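Local structure of geranyltranstransferase (Campylobacter jejuni, 3NPK) at residues A[133-142]-A[177-188]; A[42-53]-A[271-282]. The protein probably catalyses the condensation of geranyl diphosphate with isopentenyl diphosphate to farnesyl diphosphate, releasing pyrophosphate, in isoprenoid biosynthesis. All coordinates share one frame; numbering follows the deposited sequence.

Contact 1: A[133-142]-A[177-188]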
loop_
_atom_site.group_PDB
_atom_site.type_symbol
_atom_site.label_atom_id
_atom_site.label_comp_id
_atom_site.label_asym_id
_atom_site.label_seq_id
_atom_site.Cartn_x
_atom_site.Cartn_y
_atom_site.Cartn_z
ATOM N N LYS A 133 -9.776 -12.755 1.794
ATOM C CA LYS A 133 -10.067 -12.829 0.356
ATOM C C LYS A 133 -10.089 -11.444 -0.273
ATOM O O LYS A 133 -9.531 -11.248 -1.354
ATOM C CB LYS A 133 -11.383 -13.549 0.092
ATOM C CG LYS A 133 -11.265 -15.027 0.387
ATOM C CD LYS A 133 -12.489 -15.809 -0.030
ATOM C CE LYS A 133 -12.278 -17.289 0.302
ATOM N NZ LYS A 133 -12.063 -17.501 1.757
ATOM N N LEU A 134 -10.741 -10.490 0.393
ATOM C CA LEU A 134 -10.827 -9.129 -0.131
ATOM C C LEU A 134 -9.455 -8.475 -0.255
ATOM O O LEU A 134 -9.192 -7.768 -1.229
ATOM C CB LEU A 134 -11.717 -8.264 0.763
ATOM C CG LEU A 134 -13.201 -8.669 0.808
ATOM C CD1 LEU A 134 -13.929 -7.892 1.902
ATOM C CD2 LEU A 134 -13.845 -8.430 -0.545
ATOM N N ILE A 135 -8.600 -8.689 0.738
ATOM C CA ILE A 135 -7.243 -8.134 0.703
ATOM C C ILE A 135 -6.426 -8.754 -0.440
ATOM O O ILE A 135 -5.692 -8.049 -1.139
ATOM C CB ILE A 135 -6.561 -8.293 2.063
ATOM C CG1 ILE A 135 -7.262 -7.350 3.060
ATOM C CG2 ILE A 135 -5.055 -8.005 1.955
ATOM C CD1 ILE A 135 -6.985 -7.668 4.512
ATOM N N LYS A 136 -6.569 -10.065 -0.648
ATOM C CA LYS A 136 -5.909 -10.705 -1.783
ATOM C C LYS A 136 -6.365 -10.092 -3.090
ATOM O O LYS A 136 -5.548 -9.811 -3.967
ATOM C CB LYS A 136 -6.186 -12.214 -1.814
ATOM C CG LYS A 136 -5.543 -12.997 -0.702
ATOM C CD LYS A 136 -5.963 -14.470 -0.739
ATOM C CE LYS A 136 -5.147 -15.289 0.256
ATOM N NZ LYS A 136 -5.565 -16.723 0.272
ATOM N N THR A 137 -7.670 -9.875 -3.230
ATOM C CA THR A 137 -8.193 -9.328 -4.479
ATOM C C THR A 137 -7.706 -7.896 -4.704
ATOM O O THR A 137 -7.271 -7.521 -5.810
ATOM C CB THR A 137 -9.724 -9.392 -4.505
ATOM O OG1 THR A 137 -10.113 -10.773 -4.399
ATOM C CG2 THR A 137 -10.280 -8.814 -5.806
ATOM N N LEU A 138 -7.776 -7.086 -3.658
ATOM C CA LEU A 138 -7.360 -5.695 -3.819
ATOM C C LEU A 138 -5.864 -5.574 -4.079
ATOM O O LEU A 138 -5.448 -4.824 -4.970
ATOM C CB LEU A 138 -7.732 -4.870 -2.594
ATOM C CG LEU A 138 -7.520 -3.357 -2.737
ATOM C CD1 LEU A 138 -8.361 -2.786 -3.880
ATOM C CD2 LEU A 138 -7.894 -2.679 -1.409
ATOM N N ALA A 139 -5.042 -6.282 -3.306
ATOM C CA ALA A 139 -3.588 -6.128 -3.458
ATOM C C ALA A 139 -3.084 -6.699 -4.789
ATOM O O ALA A 139 -2.125 -6.191 -5.366
ATOM C CB ALA A 139 -2.836 -6.765 -2.286
ATOM N N PHE A 140 -3.729 -7.755 -5.273
ATOM C CA PHE A 140 -3.365 -8.303 -6.576
ATOM C C PHE A 140 -3.695 -7.295 -7.670
ATOM O O PHE A 140 -2.832 -6.914 -8.470
ATOM C CB PHE A 140 -4.104 -9.625 -6.838
ATOM C CG PHE A 140 -3.760 -10.257 -8.159
ATOM C CD1 PHE A 140 -4.487 -9.959 -9.310
ATOM C CD2 PHE A 140 -2.714 -11.155 -8.239
ATOM C CE1 PHE A 140 -4.174 -10.561 -10.524
ATOM C CE2 PHE A 140 -2.392 -11.765 -9.458
ATOM C CZ PHE A 140 -3.123 -11.469 -10.588
ATOM N N ASN A 141 -4.938 -6.824 -7.688
ATOM C CA ASN A 141 -5.384 -5.973 -8.789
ATOM C C ASN A 141 -4.888 -4.531 -8.752
ATOM O O ASN A 141 -4.772 -3.890 -9.806
ATOM C CB ASN A 141 -6.906 -6.033 -8.917
ATOM C CG ASN A 141 -7.367 -7.386 -9.427
ATOM O OD1 ASN A 141 -7.190 -7.704 -10.600
ATOM N ND2 ASN A 141 -7.911 -8.205 -8.540
ATOM N N ALA A 142 -4.624 -4.027 -7.546
ATOM C CA ALA A 142 -4.121 -2.661 -7.372
ATOM C C ALA A 142 -2.607 -2.573 -7.401
ATOM O O ALA A 142 -2.060 -1.474 -7.534
ATOM C CB ALA A 142 -4.629 -2.073 -6.063
ATOM N N ARG A 177 -8.386 -3.976 -14.394
ATOM C CA ARG A 177 -8.297 -4.936 -13.298
ATOM C C ARG A 177 -8.886 -4.405 -11.995
ATOM O O ARG A 177 -9.518 -5.150 -11.266
ATOM C CB ARG A 177 -6.873 -5.487 -13.125
ATOM C CG ARG A 177 -6.590 -6.633 -14.128
ATOM C CD ARG A 177 -5.291 -7.369 -13.878
ATOM N NE ARG A 177 -5.121 -8.427 -14.870
ATOM C CZ ARG A 177 -4.194 -9.378 -14.820
ATOM N NH1 ARG A 177 -3.317 -9.419 -13.829
ATOM N NH2 ARG A 177 -4.160 -10.298 -15.772
ATOM N N LEU A 178 -8.706 -3.116 -11.710
ATOM C CA LEU A 178 -9.274 -2.544 -10.489
ATOM C C LEU A 178 -10.810 -2.442 -10.562
ATOM O O LEU A 178 -11.500 -2.625 -9.552
ATOM C CB LEU A 178 -8.648 -1.178 -10.174
ATOM C CG LEU A 178 -8.988 -0.641 -8.771
ATOM C CD1 LEU A 178 -8.498 -1.567 -7.685
ATOM C CD2 LEU A 178 -8.418 0.755 -8.568
ATOM N N ILE A 179 -11.346 -2.164 -11.754
ATOM C CA ILE A 179 -12.798 -2.182 -11.974
ATOM C C ILE A 179 -13.362 -3.598 -11.780
ATOM O O ILE A 179 -14.362 -3.799 -11.071
ATOM C CB ILE A 179 -13.152 -1.607 -13.370
ATOM C CG1 ILE A 179 -12.867 -0.099 -13.379
ATOM C CG2 ILE A 179 -14.602 -1.878 -13.735
ATOM C CD1 ILE A 179 -12.792 0.523 -14.748
ATOM N N ALA A 180 -12.706 -4.580 -12.381
ATOM C CA ALA A 180 -13.072 -5.986 -12.173
ATOM C C ALA A 180 -12.980 -6.369 -10.690
ATOM O O ALA A 180 -13.841 -7.085 -10.148
ATOM C CB ALA A 180 -12.166 -6.896 -13.018
ATOM N N ALA A 181 -11.938 -5.889 -10.022
ATOM C CA ALA A 181 -11.772 -6.180 -8.597
ATOM C C ALA A 181 -12.931 -5.625 -7.768
ATOM O O ALA A 181 -13.379 -6.261 -6.828
ATOM C CB ALA A 181 -10.443 -5.617 -8.082
ATOM N N ALA A 182 -13.416 -4.434 -8.110
ATOM C CA ALA A 182 -14.519 -3.856 -7.355
ATOM C C ALA A 182 -15.732 -4.775 -7.403
ATOM O O ALA A 182 -16.373 -5.041 -6.379
ATOM C CB ALA A 182 -14.872 -2.494 -7.912
ATOM N N LEU A 183 -16.058 -5.255 -8.600
ATOM C CA LEU A 183 -17.176 -6.187 -8.766
ATOM C C LEU A 183 -16.914 -7.501 -8.027
ATOM O O LEU A 183 -17.789 -7.985 -7.300
ATOM C CB LEU A 183 -17.428 -6.458 -10.248
ATOM C CG LEU A 183 -18.038 -5.267 -10.981
ATOM C CD1 LEU A 183 -17.879 -5.392 -12.508
ATOM C CD2 LEU A 183 -19.521 -5.084 -10.595
ATOM N N LYS A 184 -15.716 -8.068 -8.192
ATOM C CA LYS A 184 -15.404 -9.351 -7.552
ATOM C C LYS A 184 -15.434 -9.229 -6.023
ATOM O O LYS A 184 -15.897 -10.125 -5.327
ATOM C CB LYS A 184 -14.040 -9.892 -8.001
ATOM C CG LYS A 184 -13.766 -11.308 -7.456
ATOM C CD LYS A 184 -12.512 -11.919 -7.998
ATOM C CE LYS A 184 -12.357 -13.347 -7.440
ATOM N NZ LYS A 184 -11.108 -14.006 -7.858
HETATM N N MSE A 185 -14.950 -8.109 -5.505
HETATM C CA MSE A 185 -14.975 -7.879 -4.068
HETATM C C MSE A 185 -16.417 -7.821 -3.531
HETATM O O MSE A 185 -16.703 -8.319 -2.430
HETATM C CB MSE A 185 -14.195 -6.606 -3.737
HETATM C CG MSE A 185 -12.701 -6.836 -3.938
HETATM SE SE MSE A 185 -11.621 -5.222 -3.903
HETATM C CE MSE A 185 -11.512 -4.993 -1.973
ATOM N N GLY A 186 -17.331 -7.231 -4.296
ATOM C CA GLY A 186 -18.742 -7.293 -3.909
ATOM C C GLY A 186 -19.195 -8.751 -3.783
ATOM O O GLY A 186 -19.894 -9.129 -2.830
ATOM N N CYS A 187 -18.774 -9.585 -4.724
ATOM C CA CYS A 187 -19.142 -11.000 -4.701
ATOM C C CYS A 187 -18.541 -11.686 -3.476
ATOM O O CYS A 187 -19.199 -12.515 -2.817
ATOM C CB CYS A 187 -18.663 -11.699 -5.979
ATOM S SG CYS A 187 -19.439 -11.104 -7.491
ATOM N N GLU A 188 -17.292 -11.353 -3.167
ATOM C CA GLU A 188 -16.615 -11.981 -2.037
ATOM C C GLU A 188 -17.263 -11.614 -0.703
ATOM O O GLU A 188 -17.401 -12.469 0.184
ATOM C CB GLU A 188 -15.120 -11.669 -2.054
ATOM C CG GLU A 188 -14.425 -12.406 -3.230
ATOM C CD GLU A 188 -12.965 -12.049 -3.443
ATOM O OE1 GLU A 188 -12.565 -10.879 -3.221
ATOM O OE2 GLU A 188 -12.213 -12.968 -3.847
HETATM O O HOH W 1 -9.610 -13.537 -3.060
HETATM O O HOH W 2 -9.367 -12.340 -6.474
#
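The Phe140 ring and the Arg177 guanidinium lie obliquely against each other, planes 21° apart, with NH1 of Arg177 3.6 Å from CE1 of Phe140. The Asn141 amide stands steeply to that guanidinium, at 77°, and its CG meets the edge of the Phe140 ring. These groups close one end of an antiparallel helix pair (axes 8.8 Å apart) in the all-helical prenyl synthase fold. OD1 of Asn141 rests on the aliphatic start of Arg177, 3.4 Å from its CB, and is hydrogen-bonded to Tyr201 of helix 194-220. ND2 turns back to Thr137 O, approaching it from the face opposite to Asn141 N; with both amide ends bound, the group's rotation is fixed. ND2 also lies 3.6 Å from Ala181 CB. Further along, the Thr137 and Met185 side chains run past each other in opposite directions, and CG2 of Thr137, anti to the backbone N, meets Met185 CG at 3.6 Å. Met185, a selenomethionine, bends at chi3 (80°) and brings CE to CB of Leu138, 3.8 Å away, while Leu134 CD2 lies against its CB. Leu138 CD1 also touches Leu178 CD1, on the side where helix 59-80 packs. At the far end polar groups take over. Water 2 donates to Thr137 OG1 and accepts from Lys184 NZ. Glu188 receives water 1, also bound to Lys133 O, at OE2 and Thr137 at OE1, two donors that would favour a charged carboxylate. OG1 of Thr137 donates to Glu188 OE1, 2.7 Å away, which accepts with its syn lone pair.

Contact 2: A[42-53]-A[271-282]. With PPV (pyrophosphate), chain C.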
loop_
_atom_site.group_PDB
_atom_site.type_symbol
_atom_site.label_atom_id
_atom_site.label_comp_id
_atom_site.label_asym_id
_atom_site.label_seq_id
_atom_site.Cartn_x
_atom_site.Cartn_y
_atom_site.Cartn_z
ATOM N N PHE A 42 -17.240 5.486 -8.957
ATOM C CA PHE A 42 -17.704 4.389 -9.807
ATOM C C PHE A 42 -17.307 3.032 -9.211
ATOM O O PHE A 42 -18.123 2.106 -9.150
ATOM C CB PHE A 42 -17.120 4.588 -11.221
ATOM C CG PHE A 42 -17.400 3.468 -12.187
ATOM C CD1 PHE A 42 -18.691 3.223 -12.650
ATOM C CD2 PHE A 42 -16.361 2.691 -12.680
ATOM C CE1 PHE A 42 -18.933 2.199 -13.572
ATOM C CE2 PHE A 42 -16.599 1.675 -13.591
ATOM C CZ PHE A 42 -17.878 1.428 -14.035
ATOM N N ARG A 43 -16.064 2.908 -8.759
ATOM C CA ARG A 43 -15.617 1.623 -8.233
ATOM C C ARG A 43 -16.357 1.255 -6.942
ATOM O O ARG A 43 -16.856 0.124 -6.795
ATOM C CB ARG A 43 -14.102 1.630 -8.046
ATOM C CG ARG A 43 -13.386 1.761 -9.386
ATOM C CD ARG A 43 -11.975 2.317 -9.284
ATOM N NE ARG A 43 -11.402 2.548 -10.615
ATOM C CZ ARG A 43 -11.673 3.601 -11.389
ATOM N NH1 ARG A 43 -12.500 4.552 -10.967
ATOM N NH2 ARG A 43 -11.106 3.716 -12.593
ATOM N N ALA A 44 -16.425 2.193 -6.002
ATOM C CA ALA A 44 -17.246 1.995 -4.804
ATOM C C ALA A 44 -18.669 1.572 -5.168
ATOM O O ALA A 44 -19.222 0.639 -4.577
ATOM C CB ALA A 44 -17.285 3.278 -3.966
ATOM N N GLN A 45 -19.270 2.261 -6.133
ATOM C CA GLN A 45 -20.663 1.983 -6.490
ATOM C C GLN A 45 -20.869 0.619 -7.148
ATOM O O GLN A 45 -21.906 -0.034 -6.926
ATOM C CB GLN A 45 -21.260 3.106 -7.339
ATOM C CG GLN A 45 -21.354 4.443 -6.572
ATOM C CD GLN A 45 -22.100 4.280 -5.257
ATOM O OE1 GLN A 45 -23.047 3.504 -5.169
ATOM N NE2 GLN A 45 -21.667 4.995 -4.228
ATOM N N LEU A 46 -19.898 0.169 -7.940
ATOM C CA LEU A 46 -19.966 -1.193 -8.481
ATOM C C LEU A 46 -19.997 -2.212 -7.350
ATOM O O LEU A 46 -20.825 -3.125 -7.349
ATOM C CB LEU A 46 -18.774 -1.479 -9.392
ATOM C CG LEU A 46 -18.774 -0.772 -10.750
ATOM C CD1 LEU A 46 -17.433 -1.039 -11.399
ATOM C CD2 LEU A 46 -19.926 -1.264 -11.625
ATOM N N LEU A 47 -19.108 -2.048 -6.372
ATOM C CA LEU A 47 -19.037 -2.990 -5.262
ATOM C C LEU A 47 -20.344 -2.966 -4.472
ATOM O O LEU A 47 -20.917 -4.020 -4.154
ATOM C CB LEU A 47 -17.854 -2.649 -4.347
ATOM C CG LEU A 47 -17.694 -3.564 -3.125
ATOM C CD1 LEU A 47 -16.234 -3.701 -2.728
ATOM C CD2 LEU A 47 -18.511 -3.092 -1.909
ATOM N N LEU A 48 -20.815 -1.769 -4.135
ATOM C CA LEU A 48 -22.005 -1.655 -3.289
ATOM C C LEU A 48 -23.250 -2.157 -4.015
ATOM O O LEU A 48 -24.175 -2.671 -3.383
ATOM C CB LEU A 48 -22.198 -0.210 -2.824
ATOM C CG LEU A 48 -21.086 0.312 -1.907
ATOM C CD1 LEU A 48 -21.208 1.832 -1.747
ATOM C CD2 LEU A 48 -21.138 -0.408 -0.549
ATOM N N SER A 49 -23.274 -2.028 -5.342
ATOM C CA SER A 49 -24.419 -2.500 -6.124
ATOM C C SER A 49 -24.493 -4.020 -6.040
ATOM O O SER A 49 -25.581 -4.596 -5.849
ATOM C CB SER A 49 -24.302 -2.075 -7.595
ATOM O OG SER A 49 -24.405 -0.665 -7.761
ATOM N N VAL A 50 -23.344 -4.680 -6.188
ATOM C CA VAL A 50 -23.321 -6.141 -6.043
ATOM C C VAL A 50 -23.861 -6.547 -4.666
ATOM O O VAL A 50 -24.758 -7.390 -4.565
ATOM C CB VAL A 50 -21.909 -6.732 -6.257
ATOM C CG1 VAL A 50 -21.909 -8.242 -5.944
ATOM C CG2 VAL A 50 -21.440 -6.475 -7.703
ATOM N N VAL A 51 -23.332 -5.941 -3.605
ATOM C CA VAL A 51 -23.769 -6.291 -2.258
ATOM C C VAL A 51 -25.267 -6.013 -2.055
ATOM O O VAL A 51 -26.013 -6.869 -1.563
ATOM C CB VAL A 51 -22.935 -5.561 -1.180
ATOM C CG1 VAL A 51 -23.443 -5.923 0.220
ATOM C CG2 VAL A 51 -21.459 -5.931 -1.321
ATOM N N GLN A 52 -25.714 -4.825 -2.445
ATOM C CA GLN A 52 -27.124 -4.475 -2.294
ATOM C C GLN A 52 -28.039 -5.491 -2.986
ATOM O O GLN A 52 -29.086 -5.860 -2.455
ATOM C CB GLN A 52 -27.386 -3.060 -2.826
ATOM C CG GLN A 52 -28.863 -2.643 -2.784
ATOM C CD GLN A 52 -29.458 -2.622 -1.386
ATOM O OE1 GLN A 52 -28.747 -2.694 -0.382
ATOM N NE2 GLN A 52 -30.782 -2.527 -1.319
ATOM N N SER A 53 -27.623 -5.956 -4.159
ATOM C CA SER A 53 -28.449 -6.845 -4.977
ATOM C C SER A 53 -28.496 -8.270 -4.435
ATOM O O SER A 53 -29.421 -9.029 -4.735
ATOM C CB SER A 53 -27.932 -6.873 -6.420
ATOM O OG SER A 53 -26.770 -7.681 -6.535
ATOM N N LEU A 271 -29.351 -6.183 -10.225
ATOM C CA LEU A 271 -27.929 -5.899 -10.362
ATOM C C LEU A 271 -27.595 -5.460 -11.785
ATOM O O LEU A 271 -26.843 -4.510 -11.988
ATOM C CB LEU A 271 -27.085 -7.121 -9.980
ATOM C CG LEU A 271 -25.578 -6.890 -10.119
ATOM C CD1 LEU A 271 -25.120 -5.653 -9.313
ATOM C CD2 LEU A 271 -24.820 -8.130 -9.709
ATOM N N ALA A 272 -28.156 -6.147 -12.770
ATOM C CA ALA A 272 -27.910 -5.780 -14.159
ATOM C C ALA A 272 -28.313 -4.327 -14.430
ATOM O O ALA A 272 -27.564 -3.572 -15.065
ATOM C CB ALA A 272 -28.651 -6.724 -15.108
ATOM N N GLN A 273 -29.480 -3.929 -13.926
ATOM C CA GLN A 273 -29.951 -2.557 -14.108
ATOM C C GLN A 273 -29.040 -1.532 -13.406
ATOM O O GLN A 273 -28.742 -0.464 -13.965
ATOM C CB GLN A 273 -31.388 -2.408 -13.605
ATOM C CG GLN A 273 -31.950 -1.027 -13.865
ATOM C CD GLN A 273 -32.108 -0.756 -15.347
ATOM O OE1 GLN A 273 -32.779 -1.507 -16.053
ATOM N NE2 GLN A 273 -31.488 0.316 -15.826
HETATM N N MSE A 274 -28.611 -1.845 -12.186
HETATM C CA MSE A 274 -27.683 -0.978 -11.463
HETATM C C MSE A 274 -26.388 -0.769 -12.229
HETATM O O MSE A 274 -25.878 0.349 -12.316
HETATM C CB MSE A 274 -27.395 -1.532 -10.076
HETATM C CG MSE A 274 -28.550 -1.346 -9.125
HETATM SE SE MSE A 274 -28.118 -2.012 -7.341
HETATM C CE MSE A 274 -28.585 -3.872 -7.572
ATOM N N ILE A 275 -25.847 -1.842 -12.788
ATOM C CA ILE A 275 -24.597 -1.713 -13.519
ATOM C C ILE A 275 -24.824 -0.927 -14.806
ATOM O O ILE A 275 -24.005 -0.090 -15.184
ATOM C CB ILE A 275 -23.955 -3.083 -13.790
ATOM C CG1 ILE A 275 -23.582 -3.748 -12.454
ATOM C CG2 ILE A 275 -22.724 -2.949 -14.715
ATOM C CD1 ILE A 275 -23.007 -5.138 -12.594
ATOM N N GLN A 276 -25.946 -1.182 -15.470
ATOM C CA GLN A 276 -26.297 -0.444 -16.682
ATOM C C GLN A 276 -26.310 1.062 -16.389
ATOM O O GLN A 276 -25.792 1.865 -17.160
ATOM C CB GLN A 276 -27.667 -0.906 -17.196
ATOM C CG GLN A 276 -28.023 -0.405 -18.570
ATOM C CD GLN A 276 -27.093 -0.961 -19.625
ATOM O OE1 GLN A 276 -26.907 -2.169 -19.718
ATOM N NE2 GLN A 276 -26.506 -0.085 -20.428
ATOM N N ASN A 277 -26.899 1.440 -15.260
ATOM C CA ASN A 277 -26.948 2.847 -14.882
ATOM C C ASN A 277 -25.542 3.424 -14.683
ATOM O O ASN A 277 -25.268 4.554 -15.089
ATOM C CB ASN A 277 -27.767 3.031 -13.599
ATOM C CG ASN A 277 -29.262 2.749 -13.797
ATOM O OD1 ASN A 277 -29.708 2.432 -14.888
ATOM N ND2 ASN A 277 -30.032 2.873 -12.728
ATOM N N LEU A 278 -24.655 2.670 -14.041
ATOM C CA LEU A 278 -23.298 3.170 -13.791
ATOM C C LEU A 278 -22.478 3.242 -15.081
ATOM O O LEU A 278 -21.645 4.137 -15.232
ATOM C CB LEU A 278 -22.569 2.338 -12.719
ATOM C CG LEU A 278 -23.205 2.368 -11.323
ATOM C CD1 LEU A 278 -22.677 1.236 -10.471
ATOM C CD2 LEU A 278 -22.923 3.699 -10.621
ATOM N N ILE A 279 -22.732 2.302 -15.996
ATOM C CA ILE A 279 -22.123 2.271 -17.331
ATOM C C ILE A 279 -22.550 3.473 -18.167
ATOM O O ILE A 279 -21.708 4.202 -18.697
ATOM C CB ILE A 279 -22.551 0.996 -18.113
ATOM C CG1 ILE A 279 -21.858 -0.253 -17.552
ATOM C CG2 ILE A 279 -22.266 1.148 -19.609
ATOM C CD1 ILE A 279 -22.412 -1.567 -18.098
ATOM N N ILE A 280 -23.865 3.649 -18.300
ATOM C CA ILE A 280 -24.432 4.735 -19.090
ATOM C C ILE A 280 -23.904 6.051 -18.543
ATOM O O ILE A 280 -23.495 6.938 -19.299
ATOM C CB ILE A 280 -25.979 4.715 -19.068
ATOM C CG1 ILE A 280 -26.499 3.516 -19.871
ATOM C CG2 ILE A 280 -26.539 6.006 -19.637
ATOM C CD1 ILE A 280 -28.008 3.305 -19.807
ATOM N N GLN A 281 -23.892 6.159 -17.220
ATOM C CA GLN A 281 -23.271 7.300 -16.559
ATOM C C GLN A 281 -21.850 7.505 -17.067
ATOM O O GLN A 281 -21.436 8.633 -17.360
ATOM C CB GLN A 281 -23.211 7.080 -15.050
ATOM C CG GLN A 281 -24.527 7.218 -14.325
ATOM C CD GLN A 281 -24.368 7.022 -12.830
ATOM O OE1 GLN A 281 -23.383 7.470 -12.233
ATOM N NE2 GLN A 281 -25.334 6.353 -12.217
ATOM N N TYR A 282 -21.087 6.418 -17.136
ATOM C CA TYR A 282 -19.672 6.522 -17.480
ATOM C C TYR A 282 -19.479 6.920 -18.938
ATOM O O TYR A 282 -18.752 7.869 -19.235
ATOM C CB TYR A 282 -18.939 5.215 -17.166
ATOM C CG TYR A 282 -17.522 5.422 -16.680
ATOM C CD1 TYR A 282 -17.245 5.554 -15.322
ATOM C CD2 TYR A 282 -16.467 5.487 -17.574
ATOM C CE1 TYR A 282 -15.957 5.746 -14.868
ATOM C CE2 TYR A 282 -15.165 5.675 -17.131
ATOM C CZ TYR A 282 -14.919 5.803 -15.777
ATOM O OH TYR A 282 -13.631 5.985 -15.332
HETATM O O11 PPV C . -10.482 8.309 -13.461
HETATM P P1 PPV C . -12.052 8.500 -12.992
HETATM O O21 PPV C . -13.013 8.906 -14.264
HETATM O O31 PPV C . -12.566 7.258 -12.413
HETATM O OPP PPV C . -12.036 9.783 -11.970
HETATM P P2 PPV C . -12.888 10.021 -10.591
HETATM O O12 PPV C . -12.428 11.548 -10.172
HETATM O O22 PPV C . -12.364 9.031 -9.413
HETATM O O32 PPV C . -14.343 9.952 -10.813
HETATM O O HOH W 3 -10.893 5.519 -14.716
#
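At the pyrophosphate pocket of the prenyl synthase fold, helix 42-54 meets the C-terminal helix 269-282, antiparallel at 165°. Arg43 and Tyr282 reach the ligand from the two sides of the contact. The extended Arg43 chain presents its guanidinium edge-on: NH1 donates to O31 of the pyrophosphate (3.1 Å, 160°), and NH2 donates a hydrogen bond to water 3, which lies in the same plane, is hydrogen-bonded to Tyr282 OH (2.8 Å) and donates to O11. Behind the pocket, Tyr282 CD1 lies over one face of the Phe42 ring and Leu46 CD1 over the opposite face; the two rings are inclined at 47°. Phe211 stacks on Tyr282. Leu278 is a knob in the hole formed by Phe42, Gln45, Leu46 and Ser49, its CD2 3.7 Å from Gln45 CB. Away from the ligand, Leu271 CD1 packs on the backbone of Ser49, and selenomethionine Met274 runs past Ser49 CB to a tight contact of its CE with Ser53 CB, 3.3 Å. Ser49 OG and Ser53 OG are bound within their own helix, to Gln45 O and Val50 O. The helices therefore join through apolar surfaces, while the polar chemistry gathers at the pyrophosphate, whose negative charge the Arg43 guanidinium would partly offset.

Both contacts are buried antiparallel helix pairs, their centres 15 Å apart, and they share a wall: helix 164-189, the second partner in contact 1, also packs on helix 42-54 of contact 2. There Ala182 CB lies 3.5 Å from Arg43 O, and Gly186 C lies 3.5 Å from Val50 CG1. Contact 1 sits nearer the centre of the chain, with residues of segment 133-142 also packing on the second subunit; contact 2 is farther out, and no other protein chain of the assembly touches it. Their chemistry differs accordingly. Contact 1 carries a direct side-chain hydrogen bond and bridging waters between its helices, whereas contact 2 is joined by carbon packing, and its Arg43 and Tyr282 turn to the ligand.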